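Local coordinates for DynF (Micromonospora chersina, PDB 6UBL), which is of unknown function but belongs to the dynemicin biosynthesis pathway and, as a beta-barrel protein with palmitic acid bound in its structure, probably binds a hydrophobic molecule, at residues Phe9-Gly17 with Glu80-Met88; Glu152-Asp160 with Gly168-Tyr176. All coordinates share one frame; numbering follows the deposited sequence.

Contacts 1 and 2 are two parts of one beta barrel, their centres about 17 Å apart. Contact 1 fastens the loop 9-17 onto strand 81-92, whereas contact 2 pairs the two strands of a hairpin. They meet directly where the Phe9 ring packs on Pro153, with Phe9 CG 3.7 Å from Pro153 CB. Both border the bound palmitic acid: Leu156, Ile154 and Ile158 of contact 2 approach its chain, and the side chain of Thr83, in contact 1, comes to about 4 Å from it. Strand 129-141 pairs with strand 154-161 and also receives Thr83. Each contact additionally touches the second subunit.

Contact 1: Phe9-Gly17 with Glu80-Met88; sequences FGRPVQTEG and EVYTNLIEM
Asn84 turns CG anti to its own carbonyl carbon (chi1 -72°), which lifts its amide from strand 81-92 to the backbone of Arg11 and Val13; Arg11, with CG anti to the backbone N (chi1 -169°) and an extended chain beyond, lies over Tyr82. The contact thus lays the irregular loop 9-17 across the outside of a beta-barrel strand. Asn84 ND2 donates to Arg11 O at 2.8 Å, an acceptor lying in the plane of the Asn84 amide, and Asn84 OD1 accepts from Val13 N at 2.9 Å, the donor standing above the carbonyl plane. One side-chain amide therefore serves a CO and an NH of the loop. Asn84 ND2 also bonds to Thr83 O (2.8 Å), which helps fix the rotation of the amide. Cutting this side chain back to an alanine is likely to cost Arg11 O and Val13 N their side-chain partners and leave that part of the loop less firmly placed on the strand.

Beside the amide, the guanidinium of Arg11 stands edge-on over a face of the Tyr82 ring, the two planes 88° apart. Arg11 CZ sits 4.7 Å from the Tyr82 ring centroid in a cation-pi contact, with Arg11 CD adding a CH-pi contact to the same face. The strongest polar partner of Arg11 is elsewhere: its NE donates to Asp188 O of the second subunit, whose Pro191 packs on Tyr82, so this pair also belongs to the dimer interface. Between the loop and the strand, Val13 CG2 lies 3.8 Å from Tyr82 CB. Farther along, the methyls of Thr15 and Ile86 meet tip to tip, CG2 of Thr15 being 4.2 Å from CG2 of Ile86.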
loop_
_atom_site.group_PDB
_atom_site.type_symbol
_atom_site.label_atom_id
_atom_site.label_comp_id
_atom_site.label_asym_id
_atom_site.label_seq_id
_atom_site.Cartn_x
_atom_site.Cartn_y
_atom_site.Cartn_z
ATOM N N PHE A 9 4.858 -3.361 -8.337
ATOM C CA PHE A 9 4.296 -2.326 -7.475
ATOM C C PHE A 9 4.358 -0.933 -8.101
ATOM O O PHE A 9 4.069 0.056 -7.417
ATOM C CB PHE A 9 4.964 -2.310 -6.094
ATOM C CG PHE A 9 4.715 -3.556 -5.277
ATOM C CD1 PHE A 9 3.440 -4.114 -5.213
ATOM C CD2 PHE A 9 5.734 -4.140 -4.561
ATOM C CE1 PHE A 9 3.211 -5.256 -4.468
ATOM C CE2 PHE A 9 5.506 -5.278 -3.811
ATOM C CZ PHE A 9 4.246 -5.832 -3.761
ATOM N N GLY A 10 4.730 -0.834 -9.374
ATOM C CA GLY A 10 4.744 0.432 -10.072
ATOM C C GLY A 10 5.277 0.233 -11.477
ATOM O O GLY A 10 5.190 -0.873 -12.020
ATOM N N ARG A 11 5.852 1.263 -12.062
ATOM C CA ARG A 11 6.222 1.234 -13.470
ATOM C C ARG A 11 7.639 0.703 -13.649
ATOM O O ARG A 11 8.564 1.184 -12.982
ATOM C CB ARG A 11 6.147 2.641 -14.030
ATOM C CG ARG A 11 6.260 2.717 -15.515
ATOM C CD ARG A 11 6.099 4.145 -15.974
ATOM N NE ARG A 11 6.021 4.209 -17.417
ATOM C CZ ARG A 11 6.190 5.309 -18.138
ATOM N NH1 ARG A 11 6.467 6.459 -17.545
ATOM N NH2 ARG A 11 6.092 5.255 -19.459
ATOM N N PRO A 12 7.858 -0.268 -14.537
ATOM C CA PRO A 12 9.233 -0.712 -14.795
ATOM C C PRO A 12 10.085 0.367 -15.448
ATOM O O PRO A 12 9.616 1.148 -16.282
ATOM C CB PRO A 12 9.059 -1.927 -15.717
ATOM C CG PRO A 12 7.652 -2.384 -15.500
ATOM C CD PRO A 12 6.868 -1.135 -15.207
ATOM N N VAL A 13 11.356 0.399 -15.047
ATOM C CA VAL A 13 12.355 1.321 -15.575
ATOM C C VAL A 13 13.551 0.503 -16.043
ATOM O O VAL A 13 14.009 -0.397 -15.334
ATOM C CB VAL A 13 12.790 2.334 -14.501
ATOM C CG1 VAL A 13 13.952 3.173 -14.994
ATOM C CG2 VAL A 13 11.612 3.222 -14.094
ATOM N N GLN A 14 14.059 0.829 -17.227
ATOM C CA GLN A 14 15.172 0.091 -17.806
ATOM C C GLN A 14 16.467 0.408 -17.076
ATOM O O GLN A 14 16.719 1.552 -16.682
ATOM C CB GLN A 14 15.320 0.455 -19.277
ATOM C CG GLN A 14 16.578 -0.085 -19.930
ATOM C CD GLN A 14 16.444 -0.183 -21.441
ATOM O OE1 GLN A 14 15.412 -0.617 -21.955
ATOM N NE2 GLN A 14 17.485 0.228 -22.160
ATOM N N THR A 15 17.297 -0.620 -16.896
ATOM C CA THR A 15 18.633 -0.444 -16.343
ATOM C C THR A 15 19.715 -0.652 -17.388
ATOM O O THR A 15 20.825 -0.150 -17.220
ATOM C CB THR A 15 18.914 -1.418 -15.190
ATOM O OG1 THR A 15 18.880 -2.761 -15.661
ATOM C CG2 THR A 15 17.896 -1.240 -14.071
ATOM N N GLU A 16 19.444 -1.439 -18.430
ATOM C CA GLU A 16 20.456 -1.679 -19.449
ATOM C C GLU A 16 20.908 -0.361 -20.056
ATOM O O GLU A 16 20.084 0.483 -20.423
ATOM C CB GLU A 16 19.886 -2.577 -20.549
ATOM C CG GLU A 16 19.939 -4.043 -20.214
ATOM C CD GLU A 16 21.356 -4.573 -20.189
ATOM O OE1 GLU A 16 22.253 -3.927 -20.780
ATOM O OE2 GLU A 16 21.582 -5.632 -19.570
ATOM N N GLY A 17 22.221 -0.184 -20.151
ATOM C CA GLY A 17 22.797 1.026 -20.700
ATOM C C GLY A 17 22.755 2.233 -19.789
ATOM O O GLY A 17 23.133 3.328 -20.229
ATOM N N GLU A 80 9.229 14.885 -14.447
ATOM C CA GLU A 80 8.890 13.715 -13.665
ATOM C C GLU A 80 9.972 12.674 -13.900
ATOM O O GLU A 80 10.531 12.581 -14.998
ATOM C CB GLU A 80 7.580 13.127 -14.128
ATOM C CG GLU A 80 6.384 14.010 -13.919
ATOM C CD GLU A 80 5.120 13.293 -14.315
ATOM O OE1 GLU A 80 4.728 12.373 -13.578
ATOM O OE2 GLU A 80 4.574 13.602 -15.392
ATOM N N VAL A 81 10.260 11.888 -12.866
ATOM C CA VAL A 81 11.229 10.801 -12.936
ATOM C C VAL A 81 10.589 9.564 -12.326
ATOM O O VAL A 81 10.026 9.630 -11.224
ATOM C CB VAL A 81 12.536 11.164 -12.206
ATOM C CG1 VAL A 81 13.459 9.958 -12.118
ATOM C CG2 VAL A 81 13.238 12.322 -12.916
ATOM N N TYR A 82 10.685 8.442 -13.036
ATOM C CA TYR A 82 10.221 7.147 -12.561
ATOM C C TYR A 82 11.418 6.359 -12.052
ATOM O O TYR A 82 12.512 6.440 -12.610
ATOM C CB TYR A 82 9.526 6.410 -13.703
ATOM C CG TYR A 82 8.233 7.111 -14.040
ATOM C CD1 TYR A 82 7.065 6.809 -13.364
ATOM C CD2 TYR A 82 8.207 8.135 -14.979
ATOM C CE1 TYR A 82 5.888 7.472 -13.634
ATOM C CE2 TYR A 82 7.035 8.812 -15.261
ATOM C CZ TYR A 82 5.877 8.466 -14.583
ATOM O OH TYR A 82 4.699 9.130 -14.852
ATOM N N THR A 83 11.221 5.620 -10.973
ATOM C CA THR A 83 12.318 4.957 -10.285
ATOM C C THR A 83 11.978 3.492 -10.069
ATOM O O THR A 83 10.812 3.117 -9.978
ATOM C CB THR A 83 12.577 5.609 -8.920
ATOM O OG1 THR A 83 11.401 5.490 -8.115
ATOM C CG2 THR A 83 12.935 7.085 -9.069
ATOM N N ASN A 84 13.012 2.658 -10.014
ATOM C CA ASN A 84 12.881 1.308 -9.489
ATOM C C ASN A 84 13.969 1.127 -8.436
ATOM O O ASN A 84 15.119 1.509 -8.659
ATOM C CB ASN A 84 13.114 0.195 -10.524
ATOM C CG ASN A 84 12.003 0.036 -11.563
ATOM O OD1 ASN A 84 12.175 -0.731 -12.517
ATOM N ND2 ASN A 84 10.871 0.715 -11.388
ATOM N N LEU A 85 13.624 0.496 -7.319
ATOM C CA LEU A 85 14.602 0.082 -6.319
ATOM C C LEU A 85 15.079 -1.304 -6.740
ATOM O O LEU A 85 14.304 -2.261 -6.720
ATOM C CB LEU A 85 13.952 0.065 -4.939
ATOM C CG LEU A 85 14.757 -0.436 -3.754
ATOM C CD1 LEU A 85 16.041 0.352 -3.604
ATOM C CD2 LEU A 85 13.913 -0.347 -2.483
ATOM N N ILE A 86 16.341 -1.407 -7.159
ATOM C CA ILE A 86 16.832 -2.635 -7.780
ATOM C C ILE A 86 17.711 -3.494 -6.875
ATOM O O ILE A 86 17.920 -4.682 -7.184
ATOM C CB ILE A 86 17.544 -2.390 -9.128
ATOM C CG1 ILE A 86 18.844 -1.595 -8.944
ATOM C CG2 ILE A 86 16.627 -1.670 -10.102
ATOM C CD1 ILE A 86 19.639 -1.427 -10.246
ATOM N N GLU A 87 18.224 -2.940 -5.780
ATOM C CA GLU A 87 19.015 -3.732 -4.854
ATOM C C GLU A 87 19.078 -2.957 -3.547
ATOM O O GLU A 87 19.071 -1.720 -3.552
ATOM C CB GLU A 87 20.448 -3.956 -5.372
ATOM C CG GLU A 87 21.179 -5.100 -4.674
ATOM C CD GLU A 87 22.545 -5.385 -5.266
ATOM O OE1 GLU A 87 23.017 -4.585 -6.096
ATOM O OE2 GLU A 87 23.142 -6.434 -4.921
ATOM N N MET A 88 19.093 -3.690 -2.433
ATOM C CA MET A 88 19.158 -3.089 -1.109
ATOM C C MET A 88 19.926 -4.016 -0.180
ATOM O O MET A 88 19.969 -5.235 -0.384
ATOM C CB MET A 88 17.756 -2.875 -0.532
ATOM C CG MET A 88 17.700 -2.227 0.844
ATOM S SD MET A 88 15.990 -1.808 1.232
ATOM C CE MET A 88 15.213 -3.412 1.314
#

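Contact 2: Glu152-Asp160 with Gly168-Tyr176; sequences EPIILTIDD and GAPGKGQIY. With PLM (palmitic acid), chain C.
An antiparallel beta hairpin in the barrel wall joins 152-160 to 168-176. Thr157 and Lys172 form a hydrogen-bonded pair, Thr157 N to Lys172 O at 2.8 Å and Lys172 N to Thr157 O at 3.0 Å; the next pair, Leu156 with Gly173, is non-hydrogen-bonded, and Gln174 N to Ile155 O (2.7 Å) continues the pairing. Gly171 CA lies so near Thr157 O, at 3.0 Å, that a CB there would collide with it. Where direct pairing stops, a water accepts from Ile155 N and donates to Gln174 O.

The side chains sort by face. On the Thr157 face, Thr157 OG1 sits between the backbone N and the carbonyl carbon (chi1 59°), and the Gln174 chain bends at CG (chi2 -62°), bringing NE2 within 2.9 Å of Thr157 OG1. This bond is nearly straight (171°), and OG1 lies in the Gln174 amide plane. Tyr176 of the second subunit packs on Gln174.

On the opposite face Leu156 turns CD2 to Gly173 CA and CD1 to the palmitic acid, whose terminal carbon CG lies 3.8 Å from Ile154 CD1. Ile158 puts CG2 3.7 Å from Ala169 CB and its CD1 near the acyl chain. The contact thus presents hydrocarbon to the ligand and keeps its polar side-chain bond on the other face, which suits a pocket for an apolar chain.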
loop_
_atom_site.group_PDB
_atom_site.type_symbol
_atom_site.label_atom_id
_atom_site.label_comp_id
_atom_site.label_asym_id
_atom_site.label_seq_id
_atom_site.Cartn_x
_atom_site.Cartn_y
_atom_site.Cartn_z
ATOM N N GLU A 152 1.669 -6.721 0.952
ATOM C CA GLU A 152 1.286 -5.339 0.776
ATOM C C GLU A 152 2.553 -4.504 0.670
ATOM O O GLU A 152 3.390 -4.556 1.583
ATOM C CB GLU A 152 0.526 -4.984 2.044
ATOM C CG GLU A 152 -0.029 -3.628 2.150
ATOM C CD GLU A 152 -0.790 -3.489 3.445
ATOM O OE1 GLU A 152 -1.459 -4.464 3.862
ATOM O OE2 GLU A 152 -0.702 -2.416 4.056
ATOM N N PRO A 153 2.735 -3.727 -0.395
ATOM C CA PRO A 153 3.989 -2.981 -0.530
ATOM C C PRO A 153 4.139 -1.952 0.580
ATOM O O PRO A 153 3.167 -1.302 0.994
ATOM C CB PRO A 153 3.867 -2.315 -1.907
ATOM C CG PRO A 153 2.405 -2.227 -2.169
ATOM C CD PRO A 153 1.791 -3.421 -1.483
ATOM N N ILE A 154 5.374 -1.805 1.060
ATOM C CA ILE A 154 5.712 -0.754 2.012
ATOM C C ILE A 154 5.875 0.543 1.231
ATOM O O ILE A 154 6.721 0.632 0.333
ATOM C CB ILE A 154 6.987 -1.104 2.791
ATOM C CG1 ILE A 154 6.797 -2.392 3.582
ATOM C CG2 ILE A 154 7.355 0.057 3.715
ATOM C CD1 ILE A 154 8.090 -3.061 4.004
ATOM N N ILE A 155 5.066 1.540 1.570
ATOM C CA ILE A 155 5.053 2.812 0.865
ATOM C C ILE A 155 6.014 3.750 1.588
ATOM O O ILE A 155 5.804 4.092 2.762
ATOM C CB ILE A 155 3.639 3.402 0.830
ATOM C CG1 ILE A 155 2.658 2.450 0.122
ATOM C CG2 ILE A 155 3.669 4.798 0.209
ATOM C CD1 ILE A 155 3.047 1.989 -1.264
ATOM N N LEU A 156 7.082 4.159 0.900
ATOM C CA LEU A 156 8.125 4.999 1.484
ATOM C C LEU A 156 8.128 6.335 0.755
ATOM O O LEU A 156 8.126 6.374 -0.477
ATOM C CB LEU A 156 9.493 4.336 1.325
ATOM C CG LEU A 156 9.530 2.979 2.025
ATOM C CD1 LEU A 156 10.532 2.050 1.392
ATOM C CD2 LEU A 156 9.845 3.168 3.506
ATOM N N THR A 157 8.121 7.420 1.508
ATOM C CA THR A 157 7.908 8.740 0.943
ATOM C C THR A 157 8.988 9.707 1.394
ATOM O O THR A 157 9.509 9.618 2.504
ATOM C CB THR A 157 6.525 9.280 1.316
ATOM O OG1 THR A 157 6.391 9.342 2.738
ATOM C CG2 THR A 157 5.436 8.384 0.738
ATOM N N ILE A 158 9.330 10.622 0.495
ATOM C CA ILE A 158 10.183 11.758 0.796
ATOM C C ILE A 158 9.477 12.988 0.245
ATOM O O ILE A 158 9.222 13.071 -0.965
ATOM C CB ILE A 158 11.587 11.633 0.178
ATOM C CG1 ILE A 158 12.286 10.362 0.639
ATOM C CG2 ILE A 158 12.407 12.871 0.550
ATOM C CD1 ILE A 158 13.582 10.091 -0.111
ATOM N N ASP A 159 9.206 13.953 1.115
ATOM C CA ASP A 159 8.580 15.210 0.738
ATOM C C ASP A 159 9.656 16.280 0.613
ATOM O O ASP A 159 10.825 16.070 0.958
ATOM C CB ASP A 159 7.518 15.590 1.770
ATOM C CG ASP A 159 6.402 14.541 1.866
ATOM O OD1 ASP A 159 5.919 14.085 0.817
ATOM O OD2 ASP A 159 6.028 14.167 2.994
ATOM N N ASP A 160 9.253 17.439 0.088
ATOM C CA ASP A 160 10.158 18.587 -0.060
ATOM C C ASP A 160 11.412 18.198 -0.845
ATOM O O ASP A 160 12.542 18.504 -0.449
ATOM C CB ASP A 160 10.503 19.183 1.309
ATOM C CG ASP A 160 11.011 20.601 1.231
ATOM O OD1 ASP A 160 10.947 21.224 0.149
ATOM O OD2 ASP A 160 11.438 21.141 2.286
ATOM N N GLY A 168 20.416 13.100 1.580
ATOM C CA GLY A 168 20.322 13.691 2.889
ATOM C C GLY A 168 18.921 13.845 3.435
ATOM O O GLY A 168 18.772 14.248 4.596
ATOM N N ALA A 169 17.892 13.545 2.648
ATOM C CA ALA A 169 16.543 13.925 3.027
ATOM C C ALA A 169 15.906 12.912 3.976
ATOM O O ALA A 169 16.124 11.704 3.851
ATOM C CB ALA A 169 15.669 14.065 1.787
ATOM N N PRO A 170 15.068 13.388 4.898
ATOM C CA PRO A 170 14.286 12.473 5.733
ATOM C C PRO A 170 13.058 11.968 4.986
ATOM O O PRO A 170 12.486 12.654 4.130
ATOM C CB PRO A 170 13.862 13.355 6.910
ATOM C CG PRO A 170 13.751 14.734 6.303
ATOM C CD PRO A 170 14.877 14.800 5.291
ATOM N N GLY A 171 12.653 10.743 5.328
ATOM C CA GLY A 171 11.488 10.114 4.741
ATOM C C GLY A 171 10.773 9.250 5.756
ATOM O O GLY A 171 11.223 9.090 6.892
ATOM N N LYS A 172 9.631 8.709 5.339
ATOM C CA LYS A 172 8.770 7.938 6.218
ATOM C C LYS A 172 8.206 6.734 5.481
ATOM O O LYS A 172 8.066 6.744 4.259
ATOM C CB LYS A 172 7.583 8.781 6.723
ATOM C CG LYS A 172 7.955 10.163 7.233
ATOM C CD LYS A 172 6.757 10.889 7.830
ATOM C CE LYS A 172 7.044 12.375 7.994
ATOM N NZ LYS A 172 5.940 13.076 8.718
ATOM N N GLY A 173 7.871 5.703 6.249
ATOM C CA GLY A 173 7.055 4.612 5.750
ATOM C C GLY A 173 5.626 4.970 6.116
ATOM O O GLY A 173 5.349 5.365 7.252
ATOM N N GLN A 174 4.737 4.911 5.132
ATOM C CA GLN A 174 3.330 5.271 5.319
ATOM C C GLN A 174 2.572 4.010 5.700
ATOM O O GLN A 174 2.105 3.245 4.851
ATOM C CB GLN A 174 2.770 5.957 4.084
ATOM C CG GLN A 174 3.550 7.216 3.744
ATOM C CD GLN A 174 3.500 8.268 4.842
ATOM O OE1 GLN A 174 2.597 8.267 5.689
ATOM N NE2 GLN A 174 4.462 9.178 4.833
ATOM N N ILE A 175 2.540 3.750 7.002
ATOM C CA ILE A 175 1.918 2.566 7.575
ATOM C C ILE A 175 0.842 3.043 8.539
ATOM O O ILE A 175 1.146 3.728 9.526
ATOM C CB ILE A 175 2.955 1.702 8.312
ATOM C CG1 ILE A 175 4.019 1.216 7.313
ATOM C CG2 ILE A 175 2.263 0.556 9.024
ATOM C CD1 ILE A 175 5.329 0.807 7.962
ATOM N N TYR A 176 -0.410 2.693 8.262
ATOM C CA TYR A 176 -1.506 3.053 9.163
ATOM C C TYR A 176 -1.681 1.907 10.155
ATOM O O TYR A 176 -2.281 0.874 9.834
ATOM C CB TYR A 176 -2.789 3.412 8.414
ATOM C CG TYR A 176 -3.831 3.977 9.340
ATOM C CD1 TYR A 176 -3.708 5.265 9.878
ATOM C CD2 TYR A 176 -4.964 3.234 9.700
ATOM C CE1 TYR A 176 -4.649 5.769 10.742
ATOM C CE2 TYR A 176 -5.911 3.745 10.554
ATOM C CZ TYR A 176 -5.763 5.026 11.084
ATOM O OH TYR A 176 -6.691 5.533 11.927
HETATM C C1 PLM C . 16.566 8.719 -6.554
HETATM O O1 PLM C . 17.520 7.825 -6.566
HETATM O O2 PLM C . 16.623 9.762 -7.152
HETATM C C2 PLM C . 15.397 8.340 -5.702
HETATM C C3 PLM C . 15.727 7.866 -4.311
HETATM C C4 PLM C . 14.444 7.574 -3.593
HETATM C C5 PLM C . 14.527 6.501 -2.574
HETATM C C6 PLM C . 13.180 6.199 -1.962
HETATM C C7 PLM C . 13.288 6.011 -0.473
HETATM C C8 PLM C . 14.400 5.064 -0.094
HETATM C C9 PLM C . 14.206 3.662 -0.605
HETATM C CA PLM C . 13.522 2.784 0.407
HETATM C CB PLM C . 14.479 2.331 1.492
HETATM C CC PLM C . 14.234 0.908 1.899
HETATM C CD PLM C . 13.605 0.732 3.254
HETATM C CE PLM C . 12.793 -0.535 3.311
HETATM C CF PLM C . 12.539 -1.077 4.684
HETATM C CG PLM C . 11.751 -2.337 4.646
HETATM O O HOH W 1 3.118 0.856 3.658
HETATM O O HOH W 2 9.862 13.358 3.922
HETATM O O HOH W 3 12.450 15.389 3.038
#